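Local coordinates for putative restriction endonuclease domain-containing protein (PDB 3OT2) that is of unknown function but is probably a nuclease related to restriction endonucleases of the PD-(D/E)XK kind, at residues A[69-74]-A[104-109]. Sequence-based numbering, arbitrary orientation.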
# COMPACT_ATOMS: atom_id res chain seq x y z
N LEU A 69 -16.10 -10.73 -10.41
CA LEU A 69 -15.83 -11.39 -11.68
C LEU A 69 -14.39 -11.91 -11.70
O LEU A 69 -13.47 -11.19 -11.31
CB LEU A 69 -16.07 -10.39 -12.84
CG LEU A 69 -15.72 -10.83 -14.25
CD1 LEU A 69 -16.74 -11.85 -14.79
CD2 LEU A 69 -15.61 -9.63 -15.18
N ARG A 70 -14.19 -13.17 -12.13
CA ARG A 70 -12.85 -13.75 -12.22
C ARG A 70 -12.11 -13.20 -13.44
O ARG A 70 -12.64 -13.18 -14.54
CB ARG A 70 -12.91 -15.29 -12.26
CG ARG A 70 -11.55 -15.96 -12.44
CD ARG A 70 -11.59 -17.47 -12.18
NE ARG A 70 -12.19 -17.80 -10.89
CZ ARG A 70 -11.54 -17.75 -9.73
NH1 ARG A 70 -10.25 -17.44 -9.69
NH2 ARG A 70 -12.17 -18.02 -8.60
N CYS A 71 -10.88 -12.72 -13.21
CA CYS A 71 -9.98 -12.21 -14.24
C CYS A 71 -8.71 -13.02 -14.19
O CYS A 71 -8.02 -13.03 -13.16
CB CYS A 71 -9.73 -10.72 -14.05
SG CYS A 71 -11.21 -9.70 -14.28
N THR A 72 -8.42 -13.76 -15.28
CA THR A 72 -7.24 -14.63 -15.36
C THR A 72 -6.27 -14.09 -16.40
O THR A 72 -6.58 -14.08 -17.59
CB THR A 72 -7.68 -16.08 -15.67
OG1 THR A 72 -8.61 -16.48 -14.67
CG2 THR A 72 -6.49 -17.07 -15.69
N PHE A 73 -5.07 -13.66 -15.95
CA PHE A 73 -4.05 -13.09 -16.83
C PHE A 73 -2.71 -13.06 -16.09
O PHE A 73 -2.68 -13.07 -14.86
CB PHE A 73 -4.46 -11.66 -17.29
CG PHE A 73 -4.71 -10.72 -16.14
CD1 PHE A 73 -5.97 -10.62 -15.56
CD2 PHE A 73 -3.68 -9.96 -15.60
CE1 PHE A 73 -6.20 -9.77 -14.48
CE2 PHE A 73 -3.91 -9.09 -14.53
CZ PHE A 73 -5.16 -9.01 -13.97
N GLY A 74 -1.63 -13.01 -16.86
CA GLY A 74 -0.26 -12.95 -16.36
C GLY A 74 0.10 -14.01 -15.33
O GLY A 74 0.79 -13.70 -14.36
N ILE A 104 -8.36 -11.28 -19.44
CA ILE A 104 -7.73 -9.96 -19.53
C ILE A 104 -7.89 -9.19 -18.21
O ILE A 104 -8.76 -9.49 -17.41
CB ILE A 104 -8.30 -9.15 -20.74
CG1 ILE A 104 -9.84 -9.07 -20.71
CG2 ILE A 104 -7.78 -9.69 -22.10
CD1 ILE A 104 -10.41 -7.93 -21.48
N ALA A 105 -7.04 -8.17 -18.02
CA ALA A 105 -7.06 -7.31 -16.85
C ALA A 105 -8.21 -6.30 -16.96
O ALA A 105 -8.48 -5.82 -18.07
CB ALA A 105 -5.72 -6.60 -16.70
N PRO A 106 -8.89 -5.91 -15.84
CA PRO A 106 -9.94 -4.87 -15.95
C PRO A 106 -9.36 -3.53 -16.35
O PRO A 106 -8.17 -3.30 -16.15
CB PRO A 106 -10.53 -4.78 -14.52
CG PRO A 106 -9.95 -5.94 -13.76
CD PRO A 106 -8.67 -6.33 -14.44
N ASP A 107 -10.17 -2.62 -16.88
CA ASP A 107 -9.68 -1.26 -17.16
C ASP A 107 -9.55 -0.51 -15.85
O ASP A 107 -8.68 0.35 -15.68
CB ASP A 107 -10.65 -0.54 -18.11
CG ASP A 107 -10.50 -1.06 -19.51
OD1 ASP A 107 -9.53 -0.64 -20.18
OD2 ASP A 107 -11.26 -1.99 -19.88
N TRP A 108 -10.40 -0.85 -14.89
CA TRP A 108 -10.44 -0.23 -13.58
C TRP A 108 -10.77 -1.30 -12.53
O TRP A 108 -11.81 -1.96 -12.64
CB TRP A 108 -11.47 0.92 -13.61
CG TRP A 108 -11.69 1.70 -12.33
CD1 TRP A 108 -10.85 1.79 -11.25
CD2 TRP A 108 -12.78 2.60 -12.09
NE1 TRP A 108 -11.40 2.64 -10.31
CE2 TRP A 108 -12.57 3.17 -10.81
CE3 TRP A 108 -13.93 2.97 -12.82
CZ2 TRP A 108 -13.48 4.09 -10.25
CZ3 TRP A 108 -14.82 3.89 -12.27
CH2 TRP A 108 -14.60 4.42 -11.00
N THR A 109 -9.86 -1.51 -11.57
CA THR A 109 -10.07 -2.50 -10.52
C THR A 109 -10.35 -1.77 -9.20
O THR A 109 -9.68 -0.80 -8.88
CB THR A 109 -8.91 -3.52 -10.40
OG1 THR A 109 -9.25 -4.48 -9.40
CG2 THR A 109 -7.56 -2.90 -10.00
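The short hairpin strand 71-73 packs here against the loop 104-107 that leads into strand 108-112 of the central mixed sheet, within a fold assigned to the PD-(D/E)XK nuclease clan. Phe73 and Ala105 carry the contact. The methyl of Ala105 sits over the middle of the Phe73 ring in a CH-pi contact, CB lying 3.7 Å from the ring centroid and only 13° off the normal. Ala105 CA lies over the same face, 3.5 Å from Phe73 CE1. Phe73 holds CG between its backbone N and carbonyl carbon (chi1 57°), directed to the 104-106 side. Ile104 O approaches the ring obliquely, 3.5 Å from Phe73 CD1. On the same side of the strand, Cys71 brings CB to 3.7 Å from Ile104 O and its SG to 4.0 Å from Pro106 CG, while its CB also meets the Phe73 ring in plane at the edge. An alanine in place of Phe73 would probably open a gap above the Ala105 methyl and loosen the loop against the hairpin. Thr72 points to the other face of the strand, where Thr72 OG1 and Ser77 OG are hydrogen-bonded, and Arg70 lines the 1,4-butanediol pocket. Between the two segments the contact is mainly van der Waals and CH-pi, and Ile104 O is buried in it with no polar partner in the model, which probably carries some desolvation cost.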